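Local coordinates for Glyco_hydro_cc domain-containing protein (Pseudomonas viridiflava, PDB 6UAV) that probably hydrolyses internal beta-1,3-glucan linkages as a family GH128 (subgroup II) endo-beta-1,3-glucanase, at residues 77-82 and 114-119; 154-159 and 179-184; 12-17 and 36-41; 26-31 and 48-53. All coordinates share one frame; numbering follows the deposited sequence.

In the fold
Interactions 1, 2 and 4 are pairs of neighbouring strands in one closed eight-stranded parallel barrel, while interaction 3 joins the start of helix 15-22 to an outlying loop. Interactions 1 and 2 lie closest, their centres about 8 Å apart: strands 115-121 and 156-161 are neighbours, and Tyr78 packs on Trp181. Interaction 4 is about 14 Å between centres from interaction 1, and meets interaction 2 across the barrel, where Tyr29 OH lies 2.6 Å from Thr183 O. Trp31 NE1 approaches Glu184 OE2 to 2.9 Å at the strand ends, where barrel glycosidases of this kind carry their catalytic carboxylates. Interaction 3, centred about 11 Å from interaction 4, packs Leu39 and Val12 on Trp28.

Interaction 1 (77-82 and 114-119); sequences RYLLVI and VKLVGP
The ring of Tyr78 is the flat group here, leaning obliquely over the neighbouring strand and presenting neither a clear face nor a clear edge to it. Its CD1 lies 3.6 Å from Lys115 CB and 3.8 Å from Val117 CG2, so a lysine's aliphatic stem and one valine methyl pack obliquely against it, while outside the two segments the ring meets those of Trp181 and Phe221. Farther along the same face, Leu80 and Val117 run side by side, and Leu80 CD2 presses on Val117 CG1 at 3.5 Å, a tight contact. On the other face Leu79 CB rests on Val114 CG2 at 3.7 Å, and Val81 packs on Trp102 and Leu105 of helix 95-112; branched aliphatic residues suit both buried layers. The backbones are tied by Lys115 N to Arg77 O, Leu79 N to Lys115 O, Val117 N to Leu79 O and Val81 N to Val117 O, each 2.9 Å. Val117 O also accepts a water proton, the same water donating to Val81 O, so it bridges the two carbonyls; direct pairing resumes between Ile82 and Ala120. Nearby, Gly118 comes close to Val81 O, leaving no room for a beta carbon, and a cis peptide leads into Pro119. Parallel strands joined through helix 95-112 make this a beta-alpha-beta unit of a TIM barrel, its fourth and fifth strands.

Interaction 2 (154-159 and 179-184); sequences IDYLAF and PFWVTE
Backbone hydrogen bonds form the frame of this pair of parallel strands. Leu157 N donates to Pro179 O, Trp181 N to Leu157 O, Phe159 N to Trp181 O and Thr183 N to Phe159 O; the first and last are 2.9 Å. The donors mostly lie almost along the C=O axes, and the bond from Thr183 is the most bent, with 137° at its hydrogen, just before the chain turns a corner at Glu184.

Aromatic contact comes next. Trp181 turns the edge of its five-membered ring toward the face of Tyr156 in a T-shaped pair, the planes 68° apart and the centroids of these two rings separated by 4.7 Å. Trp181 NE1 sits over that face toward its rim, 3.6 Å from Tyr156 CG. Pro179 crosses Tyr156 at about a right angle, its CG 3.5 Å from Tyr156 CD2, a compact ring well matched to an aromatic one. On the helix-facing side, Leu157 CB meets Phe180 CD1 at 4.0 Å, and Phe159 reaches on to Leu173 of helix 166-173.

Polar ends look elsewhere. Thr183 OG1 bonds to His160 NE2, and Glu184 to Tyr162 OH through OE1 and to Trp31 NE1 through OE2. An apolar, aromatic barrel wall thus ends in a carboxylate gripped at both oxygens, which would hold its orientation and probably tune its ionisation; that place at the end of the seventh strand is consistent with the nucleophile position of clan GH-A glycosidases.

Interaction 3 (12-17 and 36-41); sequences VASPAD and HDRLAA
An N-capped helix start meets a short 3-10 turn here, joining the loop that leads from strand 6-9 into helix 15-22 with the loop that follows strand 27-29 in the TIM barrel. Ser14 is the N-cap: its OG, anti to the backbone N (chi1 176°), takes a weak bond from Ala16 N and is also bonded to Glu243. No direct hydrogen bond crosses between the segments; a water bridges them instead, donating to Val12 O at 2.6 Å and accepting from His36 N at 3.0 Å. Ala13 is small enough to lay its CB squarely over the centre of the His36 ring, 3.6 Å from the centroid, as a CH-pi contact. The ring's rotation is fixed by Arg38 N, which donates to His36 ND1 at 3.0 Å in the ring plane, so that any proton on a neutral ring would sit on NE2. Leu39 CD2 reaches Pro15 CG at 4.2 Å, and its other methyl, CD1, lies by Val12 O. Arg38 runs extended past Ala13, laying one guanidinium face over Ser14, whose CB is 3.5 Å from Arg38 NH2, while its NH1 forms a salt bridge to Glu243. The long aliphatic stem covers Ala13 O, which lies 3.2 Å from Arg38 CD and is buried without a polar partner anywhere in the model.

Interaction 4 (26-31 and 48-53); sequences SWWYNW and YNVDFV
Ser26 O, Asp51 O and Trp28 O are the carbonyls that tie strand 27-29 to strand 51-56, accepting in turn from Asp51 N at 3.0 Å, Trp28 N at 3.1 Å and Val53 N at 3.1 Å. Beyond these a water continues the pairing: Asn30 N donates to it, and it donates to Val53 O at 2.7 Å. Asp51 OD1 comes within 3.1 Å of Ser26 O, two acceptors that cannot bond to each other; a salt bridge from Arg222 to that same OD1 would offset the repulsion. Asn30 is satisfied at both ends, OD1 by Ser32 OG and ND2 by Asp11 OD1 and Lys34 O. This fixes its amide, 83° from the Phe52 ring plane, with OD1 at the ring edge 3.4 Å from Phe52 CZ. The apolar side is carried by Trp28 and Phe52, which cross at about a right angle: the Phe52 edge points toward the Trp28 face in a T-shaped pair, and Phe52 CB stands 3.8 Å over the centroid of the six-membered ring. On the opposite face of the sheet Trp27 CE3 meets Val53 CG2 at 3.8 Å, while its NE1 bonds to Lys5 O. Aromatic side chains thus cover both faces of the hydrogen-bonded second and third strands, the backbone pairs, Asn30 and Trp27 NE1 keep polar partners, and the partly exposed Asp51 carboxylate, paired with Arg222 through OD1, probably stays ionised.

Interaction 1 (77-82 and 114-119)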
# COMPACT_ATOMS: atom_id res chain seq x y z
N ARG A 77 9.90 -0.93 10.70
CA ARG A 77 10.53 0.39 10.49
C ARG A 77 9.61 1.38 9.79
O ARG A 77 9.99 2.52 9.65
CB ARG A 77 11.84 0.24 9.71
CG ARG A 77 12.90 -0.60 10.42
CD ARG A 77 13.34 -0.08 11.78
NE ARG A 77 14.04 1.20 11.63
CZ ARG A 77 14.17 2.18 12.55
NH1 ARG A 77 14.89 3.26 12.25
NH2 ARG A 77 13.65 2.08 13.77
N TYR A 78 8.43 0.94 9.36
CA TYR A 78 7.46 1.72 8.55
C TYR A 78 6.07 1.51 9.10
O TYR A 78 5.79 0.42 9.60
CB TYR A 78 7.54 1.26 7.09
CG TYR A 78 8.87 1.60 6.49
CD1 TYR A 78 9.15 2.88 6.05
CD2 TYR A 78 9.84 0.65 6.39
CE1 TYR A 78 10.40 3.21 5.55
CE2 TYR A 78 11.10 0.97 5.90
CZ TYR A 78 11.36 2.24 5.47
OH TYR A 78 12.61 2.54 4.96
N LEU A 79 5.28 2.56 9.04
CA LEU A 79 3.86 2.55 9.41
C LEU A 79 3.07 3.15 8.26
O LEU A 79 3.28 4.33 7.95
CB LEU A 79 3.68 3.33 10.71
CG LEU A 79 2.25 3.40 11.21
CD1 LEU A 79 1.74 1.99 11.61
CD2 LEU A 79 2.11 4.40 12.38
N LEU A 80 2.17 2.39 7.68
CA LEU A 80 1.29 2.90 6.63
C LEU A 80 0.19 3.67 7.33
O LEU A 80 -0.31 3.21 8.39
CB LEU A 80 0.69 1.72 5.88
CG LEU A 80 1.70 0.89 5.10
CD1 LEU A 80 1.03 -0.41 4.65
CD2 LEU A 80 2.26 1.66 3.93
N VAL A 81 -0.16 4.83 6.78
CA VAL A 81 -1.21 5.65 7.40
C VAL A 81 -2.20 6.16 6.37
O VAL A 81 -1.79 6.61 5.27
CB VAL A 81 -0.58 6.77 8.24
CG1 VAL A 81 0.26 6.26 9.39
CG2 VAL A 81 0.22 7.76 7.41
N ILE A 82 -3.46 6.16 6.78
CA ILE A 82 -4.62 6.81 6.11
C ILE A 82 -4.91 6.21 4.73
O ILE A 82 -4.32 6.62 3.73
CB ILE A 82 -4.49 8.35 6.07
CG1 ILE A 82 -4.08 8.92 7.45
CG2 ILE A 82 -5.86 8.85 5.59
CD1 ILE A 82 -4.34 10.38 7.70
N VAL A 114 9.37 4.57 13.71
CA VAL A 114 8.84 4.15 12.38
C VAL A 114 8.75 5.37 11.47
O VAL A 114 8.41 6.47 11.97
CB VAL A 114 7.46 3.47 12.49
CG1 VAL A 114 7.56 2.14 13.23
CG2 VAL A 114 6.38 4.36 13.09
N LYS A 115 8.94 5.18 10.17
CA LYS A 115 8.76 6.24 9.15
C LYS A 115 7.28 6.22 8.79
O LYS A 115 6.64 5.10 8.85
CB LYS A 115 9.62 5.94 7.94
CG LYS A 115 11.12 6.01 8.12
CD LYS A 115 11.63 7.26 8.63
CE LYS A 115 13.14 7.22 8.77
NZ LYS A 115 13.61 8.45 9.43
N LEU A 116 6.73 7.36 8.48
CA LEU A 116 5.31 7.44 8.13
C LEU A 116 5.20 7.31 6.60
O LEU A 116 5.77 8.11 5.89
CB LEU A 116 4.74 8.75 8.63
CG LEU A 116 4.77 8.97 10.13
CD1 LEU A 116 4.12 10.31 10.44
CD2 LEU A 116 4.02 7.86 10.90
N VAL A 117 4.38 6.36 6.15
CA VAL A 117 4.12 6.08 4.73
C VAL A 117 2.65 6.39 4.46
O VAL A 117 1.79 5.57 4.75
CB VAL A 117 4.51 4.65 4.40
CG1 VAL A 117 4.25 4.35 2.92
CG2 VAL A 117 5.97 4.39 4.75
N GLY A 118 2.38 7.50 3.82
CA GLY A 118 0.99 7.87 3.55
C GLY A 118 0.86 9.39 3.55
O GLY A 118 1.85 10.08 3.69
N PRO A 119 -0.35 9.95 3.44
CA PRO A 119 -1.56 9.19 3.19
C PRO A 119 -1.49 8.41 1.86
O PRO A 119 -0.77 8.80 0.98
CB PRO A 119 -2.65 10.29 3.18
CG PRO A 119 -2.04 11.40 3.91
CD PRO A 119 -0.60 11.38 3.49
O HOH W 1 -0.54 4.70 3.44

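Interaction 2 (154-159 and 179-184)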
# COMPACT_ATOMS: atom_id res chain seq x y z
N ILE A 154 6.17 13.62 6.35
CA ILE A 154 5.81 12.60 5.34
C ILE A 154 7.12 12.00 4.91
O ILE A 154 7.93 12.70 4.30
CB ILE A 154 4.99 13.16 4.17
CG1 ILE A 154 3.62 13.71 4.60
CG2 ILE A 154 4.80 12.02 3.14
CD1 ILE A 154 2.86 14.32 3.43
N ASP A 155 7.37 10.76 5.30
CA ASP A 155 8.61 10.06 4.90
C ASP A 155 8.43 9.52 3.47
O ASP A 155 9.37 9.70 2.63
CB ASP A 155 9.00 9.03 5.95
CG ASP A 155 9.30 9.67 7.30
OD1 ASP A 155 10.32 10.46 7.37
OD2 ASP A 155 8.45 9.47 8.23
N TYR A 156 7.26 8.95 3.18
CA TYR A 156 6.89 8.45 1.83
C TYR A 156 5.45 8.79 1.66
O TYR A 156 4.71 8.55 2.62
CB TYR A 156 7.00 6.92 1.71
CG TYR A 156 8.41 6.44 1.81
CD1 TYR A 156 9.07 6.36 3.01
CD2 TYR A 156 9.11 6.14 0.65
CE1 TYR A 156 10.40 5.99 3.05
CE2 TYR A 156 10.43 5.73 0.70
CZ TYR A 156 11.06 5.65 1.91
OH TYR A 156 12.39 5.31 1.88
N LEU A 157 5.06 9.20 0.47
CA LEU A 157 3.63 9.20 0.10
C LEU A 157 3.24 7.78 -0.29
O LEU A 157 4.12 6.97 -0.63
CB LEU A 157 3.37 10.17 -1.04
CG LEU A 157 3.32 11.65 -0.63
CD1 LEU A 157 3.29 12.51 -1.89
CD2 LEU A 157 2.11 11.96 0.27
N ALA A 158 1.96 7.47 -0.26
CA ALA A 158 1.49 6.15 -0.74
C ALA A 158 0.48 6.42 -1.84
O ALA A 158 -0.16 7.48 -1.86
CB ALA A 158 0.99 5.24 0.35
N PHE A 159 0.34 5.46 -2.75
CA PHE A 159 -0.54 5.63 -3.90
C PHE A 159 -1.16 4.28 -4.25
O PHE A 159 -0.51 3.25 -4.11
CB PHE A 159 0.27 6.22 -5.05
CG PHE A 159 -0.64 6.81 -6.10
CD1 PHE A 159 -1.49 7.84 -5.78
CD2 PHE A 159 -0.68 6.32 -7.39
CE1 PHE A 159 -2.37 8.37 -6.70
CE2 PHE A 159 -1.57 6.85 -8.31
CZ PHE A 159 -2.41 7.87 -7.96
N PRO A 179 9.38 10.32 -2.03
CA PRO A 179 9.30 8.99 -2.61
C PRO A 179 8.01 8.29 -2.19
O PRO A 179 7.21 8.80 -1.40
CB PRO A 179 10.55 8.30 -2.07
CG PRO A 179 10.68 8.93 -0.73
CD PRO A 179 10.36 10.39 -0.94
N PHE A 180 7.73 7.16 -2.85
CA PHE A 180 6.41 6.50 -2.81
C PHE A 180 6.53 5.06 -2.35
O PHE A 180 7.55 4.39 -2.65
CB PHE A 180 5.77 6.43 -4.18
CG PHE A 180 5.64 7.79 -4.82
CD1 PHE A 180 4.58 8.60 -4.48
CD2 PHE A 180 6.50 8.17 -5.85
CE1 PHE A 180 4.43 9.84 -5.08
CE2 PHE A 180 6.32 9.40 -6.47
CZ PHE A 180 5.28 10.23 -6.07
N TRP A 181 5.45 4.58 -1.77
CA TRP A 181 5.07 3.16 -1.81
C TRP A 181 3.77 3.08 -2.61
O TRP A 181 2.79 3.83 -2.30
CB TRP A 181 4.85 2.62 -0.39
CG TRP A 181 6.04 2.51 0.52
CD1 TRP A 181 7.16 3.29 0.64
CD2 TRP A 181 6.14 1.51 1.55
NE1 TRP A 181 7.95 2.84 1.68
CE2 TRP A 181 7.33 1.76 2.26
CE3 TRP A 181 5.34 0.42 1.90
CZ2 TRP A 181 7.74 0.95 3.33
CZ3 TRP A 181 5.74 -0.36 2.95
CH2 TRP A 181 6.92 -0.08 3.67
N VAL A 182 3.70 2.18 -3.59
CA VAL A 182 2.45 2.03 -4.36
C VAL A 182 1.77 0.81 -3.76
O VAL A 182 2.11 -0.32 -4.14
CB VAL A 182 2.77 1.87 -5.86
CG1 VAL A 182 1.51 1.52 -6.62
CG2 VAL A 182 3.43 3.13 -6.46
N THR A 183 0.82 1.02 -2.83
CA THR A 183 0.44 -0.06 -1.88
C THR A 183 -0.79 -0.83 -2.36
O THR A 183 -1.21 -1.77 -1.69
CB THR A 183 0.29 0.52 -0.47
OG1 THR A 183 -0.65 1.60 -0.55
CG2 THR A 183 1.62 0.99 0.06
N GLU A 184 -1.37 -0.42 -3.47
CA GLU A 184 -2.38 -1.21 -4.21
C GLU A 184 -2.20 -0.87 -5.68
O GLU A 184 -2.21 0.34 -6.08
CB GLU A 184 -3.84 -0.91 -3.89
CG GLU A 184 -4.21 -1.09 -2.43
CD GLU A 184 -5.64 -0.77 -2.09
OE1 GLU A 184 -6.51 -0.68 -3.00
OE2 GLU A 184 -5.91 -0.55 -0.86

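Interaction 3 (12-17 and 36-41)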
# COMPACT_ATOMS: atom_id res chain seq x y z
N VAL A 12 -3.12 -11.97 4.60
CA VAL A 12 -2.57 -13.35 4.57
C VAL A 12 -2.89 -14.00 5.93
O VAL A 12 -2.55 -13.40 6.99
CB VAL A 12 -1.07 -13.34 4.33
CG1 VAL A 12 -0.54 -14.75 4.40
CG2 VAL A 12 -0.72 -12.69 3.01
N ALA A 13 -3.58 -15.15 5.91
CA ALA A 13 -4.04 -15.86 7.14
C ALA A 13 -3.30 -17.20 7.30
O ALA A 13 -2.84 -17.57 8.43
CB ALA A 13 -5.53 -16.00 7.09
N SER A 14 -2.91 -17.80 6.20
CA SER A 14 -2.44 -19.19 6.18
C SER A 14 -0.94 -19.21 6.03
O SER A 14 -0.45 -18.68 5.05
CB SER A 14 -3.08 -19.91 5.07
OG SER A 14 -2.56 -21.22 4.99
N PRO A 15 -0.22 -19.93 6.91
CA PRO A 15 1.20 -20.20 6.70
C PRO A 15 1.43 -20.85 5.32
O PRO A 15 2.40 -20.53 4.68
CB PRO A 15 1.60 -21.13 7.85
CG PRO A 15 0.58 -20.81 8.90
CD PRO A 15 -0.72 -20.52 8.18
N ALA A 16 0.51 -21.70 4.86
CA ALA A 16 0.66 -22.33 3.52
C ALA A 16 0.73 -21.24 2.43
O ALA A 16 1.48 -21.39 1.46
CB ALA A 16 -0.46 -23.27 3.28
N ASP A 17 -0.10 -20.21 2.54
CA ASP A 17 -0.06 -19.08 1.59
C ASP A 17 1.28 -18.37 1.68
O ASP A 17 1.79 -17.96 0.67
CB ASP A 17 -1.22 -18.12 1.83
CG ASP A 17 -2.55 -18.60 1.33
OD1 ASP A 17 -2.60 -19.51 0.41
OD2 ASP A 17 -3.55 -17.96 1.73
N HIS A 36 -3.14 -11.02 10.67
CA HIS A 36 -4.25 -11.95 10.96
C HIS A 36 -3.91 -12.80 12.19
O HIS A 36 -2.76 -13.23 12.36
CB HIS A 36 -4.50 -12.87 9.78
CG HIS A 36 -5.80 -13.59 9.88
ND1 HIS A 36 -5.98 -14.68 10.69
CD2 HIS A 36 -7.00 -13.34 9.29
CE1 HIS A 36 -7.24 -15.09 10.57
NE2 HIS A 36 -7.87 -14.32 9.66
N ASP A 37 -4.89 -13.05 13.04
CA ASP A 37 -4.67 -13.74 14.34
C ASP A 37 -4.12 -15.15 14.13
O ASP A 37 -3.40 -15.64 15.03
CB ASP A 37 -5.94 -13.78 15.21
CG ASP A 37 -6.22 -12.46 15.94
OD1 ASP A 37 -5.29 -11.60 16.07
OD2 ASP A 37 -7.42 -12.24 16.30
N ARG A 38 -4.39 -15.77 12.98
CA ARG A 38 -3.90 -17.14 12.67
C ARG A 38 -2.36 -17.14 12.70
O ARG A 38 -1.78 -18.19 13.09
CB ARG A 38 -4.52 -17.63 11.37
CG ARG A 38 -4.18 -19.08 11.08
CD ARG A 38 -4.89 -19.54 9.82
NE ARG A 38 -4.51 -20.90 9.43
CZ ARG A 38 -4.82 -21.48 8.27
NH1 ARG A 38 -4.42 -22.72 8.01
NH2 ARG A 38 -5.56 -20.82 7.39
N LEU A 39 -1.71 -15.99 12.44
CA LEU A 39 -0.22 -16.00 12.31
C LEU A 39 0.47 -15.65 13.63
O LEU A 39 1.72 -15.57 13.64
CB LEU A 39 0.18 -15.00 11.22
CG LEU A 39 -0.18 -15.40 9.80
CD1 LEU A 39 0.16 -14.28 8.83
CD2 LEU A 39 0.59 -16.61 9.36
N ALA A 40 -0.27 -15.45 14.73
CA ALA A 40 0.29 -14.89 15.97
C ALA A 40 1.44 -15.74 16.52
O ALA A 40 2.33 -15.18 17.17
CB ALA A 40 -0.78 -14.77 17.04
N ALA A 41 1.35 -17.06 16.44
CA ALA A 41 2.35 -17.99 17.03
C ALA A 41 3.23 -18.63 15.96
O ALA A 41 3.77 -19.76 16.20
CB ALA A 41 1.64 -19.03 17.85
O HOH W 2 -2.34 -10.92 7.76

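Interaction 4 (26-31 and 48-53)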
# COMPACT_ATOMS: atom_id res chain seq x y z
N SER A 26 8.49 -10.03 -0.54
CA SER A 26 9.22 -9.56 0.66
C SER A 26 8.26 -9.10 1.75
O SER A 26 8.65 -9.20 2.92
CB SER A 26 10.19 -8.52 0.26
OG SER A 26 11.27 -9.20 -0.34
N TRP A 27 7.05 -8.62 1.43
CA TRP A 27 6.23 -8.03 2.51
C TRP A 27 4.75 -8.07 2.17
O TRP A 27 4.38 -8.29 1.01
CB TRP A 27 6.69 -6.59 2.79
CG TRP A 27 6.34 -5.64 1.69
CD1 TRP A 27 6.93 -5.55 0.45
CD2 TRP A 27 5.22 -4.72 1.66
NE1 TRP A 27 6.29 -4.61 -0.33
CE2 TRP A 27 5.25 -4.08 0.40
CE3 TRP A 27 4.25 -4.37 2.58
CZ2 TRP A 27 4.35 -3.07 0.09
CZ3 TRP A 27 3.38 -3.36 2.26
CH2 TRP A 27 3.39 -2.75 1.03
N TRP A 28 3.95 -7.87 3.18
CA TRP A 28 2.50 -7.70 2.97
C TRP A 28 1.93 -6.75 3.99
O TRP A 28 2.59 -6.43 4.98
CB TRP A 28 1.76 -9.04 3.01
CG TRP A 28 1.34 -9.57 4.36
CD1 TRP A 28 0.08 -9.50 4.88
CD2 TRP A 28 2.13 -10.23 5.36
NE1 TRP A 28 0.01 -10.11 6.09
CE2 TRP A 28 1.26 -10.58 6.42
CE3 TRP A 28 3.48 -10.60 5.44
CZ2 TRP A 28 1.69 -11.26 7.55
CZ3 TRP A 28 3.88 -11.30 6.55
CH2 TRP A 28 3.02 -11.58 7.61
N TYR A 29 0.67 -6.38 3.79
CA TYR A 29 -0.04 -5.61 4.82
C TYR A 29 -1.50 -5.95 4.63
O TYR A 29 -1.82 -6.55 3.61
CB TYR A 29 0.28 -4.12 4.70
CG TYR A 29 -0.47 -3.44 3.58
CD1 TYR A 29 -0.11 -3.60 2.25
CD2 TYR A 29 -1.55 -2.63 3.87
CE1 TYR A 29 -0.80 -2.96 1.24
CE2 TYR A 29 -2.24 -2.00 2.88
CZ TYR A 29 -1.88 -2.17 1.55
OH TYR A 29 -2.56 -1.52 0.57
N ASN A 30 -2.31 -5.59 5.60
CA ASN A 30 -3.72 -6.03 5.65
C ASN A 30 -4.63 -4.88 6.06
O ASN A 30 -5.72 -5.18 6.50
CB ASN A 30 -3.91 -7.24 6.58
CG ASN A 30 -3.69 -6.88 8.03
OD1 ASN A 30 -3.34 -5.73 8.33
ND2 ASN A 30 -3.95 -7.84 8.91
N TRP A 31 -4.23 -3.65 5.79
CA TRP A 31 -5.04 -2.44 6.09
C TRP A 31 -5.30 -2.31 7.60
O TRP A 31 -6.19 -1.58 7.96
CB TRP A 31 -6.35 -2.41 5.30
CG TRP A 31 -6.10 -2.43 3.83
CD1 TRP A 31 -5.88 -1.37 3.02
CD2 TRP A 31 -6.11 -3.59 2.97
NE1 TRP A 31 -5.72 -1.77 1.72
CE2 TRP A 31 -5.83 -3.13 1.66
CE3 TRP A 31 -6.32 -4.95 3.19
CZ2 TRP A 31 -5.78 -4.01 0.56
CZ3 TRP A 31 -6.30 -5.81 2.10
CH2 TRP A 31 -6.00 -5.34 0.83
N TYR A 48 10.03 -17.55 6.58
CA TYR A 48 9.63 -17.23 5.19
C TYR A 48 10.40 -16.00 4.69
O TYR A 48 10.29 -15.67 3.49
CB TYR A 48 8.13 -16.97 5.13
CG TYR A 48 7.30 -18.12 5.64
CD1 TYR A 48 7.01 -19.21 4.85
CD2 TYR A 48 6.73 -18.09 6.88
CE1 TYR A 48 6.25 -20.27 5.32
CE2 TYR A 48 5.99 -19.13 7.39
CZ TYR A 48 5.68 -20.20 6.60
OH TYR A 48 4.92 -21.19 7.13
N ASN A 49 11.14 -15.29 5.55
CA ASN A 49 11.82 -14.04 5.14
C ASN A 49 10.80 -13.09 4.52
O ASN A 49 11.00 -12.51 3.44
CB ASN A 49 13.02 -14.35 4.26
CG ASN A 49 13.85 -13.10 4.02
OD1 ASN A 49 13.84 -12.17 4.85
ND2 ASN A 49 14.60 -13.12 2.93
N VAL A 50 9.67 -12.89 5.20
CA VAL A 50 8.65 -11.88 4.84
C VAL A 50 8.46 -10.97 6.04
O VAL A 50 8.72 -11.38 7.21
CB VAL A 50 7.33 -12.51 4.34
CG1 VAL A 50 7.56 -13.35 3.10
CG2 VAL A 50 6.70 -13.36 5.42
N ASP A 51 8.12 -9.71 5.78
CA ASP A 51 7.76 -8.78 6.88
C ASP A 51 6.33 -8.29 6.68
O ASP A 51 5.87 -8.16 5.57
CB ASP A 51 8.79 -7.68 7.08
CG ASP A 51 8.93 -6.70 5.95
OD1 ASP A 51 9.60 -7.07 4.96
OD2 ASP A 51 8.36 -5.57 6.06
N PHE A 52 5.65 -8.04 7.78
CA PHE A 52 4.29 -7.42 7.80
C PHE A 52 4.46 -5.94 8.14
O PHE A 52 5.23 -5.60 9.06
CB PHE A 52 3.42 -8.05 8.88
CG PHE A 52 2.12 -7.34 9.16
CD1 PHE A 52 1.05 -7.47 8.30
CD2 PHE A 52 2.00 -6.50 10.27
CE1 PHE A 52 -0.14 -6.81 8.57
CE2 PHE A 52 0.81 -5.84 10.50
CZ PHE A 52 -0.25 -5.97 9.64
N VAL A 53 3.72 -5.06 7.49
CA VAL A 53 3.77 -3.58 7.73
C VAL A 53 2.41 -3.17 8.24
O VAL A 53 1.41 -3.38 7.58
CB VAL A 53 4.16 -2.77 6.48
CG1 VAL A 53 4.15 -1.25 6.74
CG2 VAL A 53 5.50 -3.23 5.96
O HOH W 3 -1.30 -3.56 7.58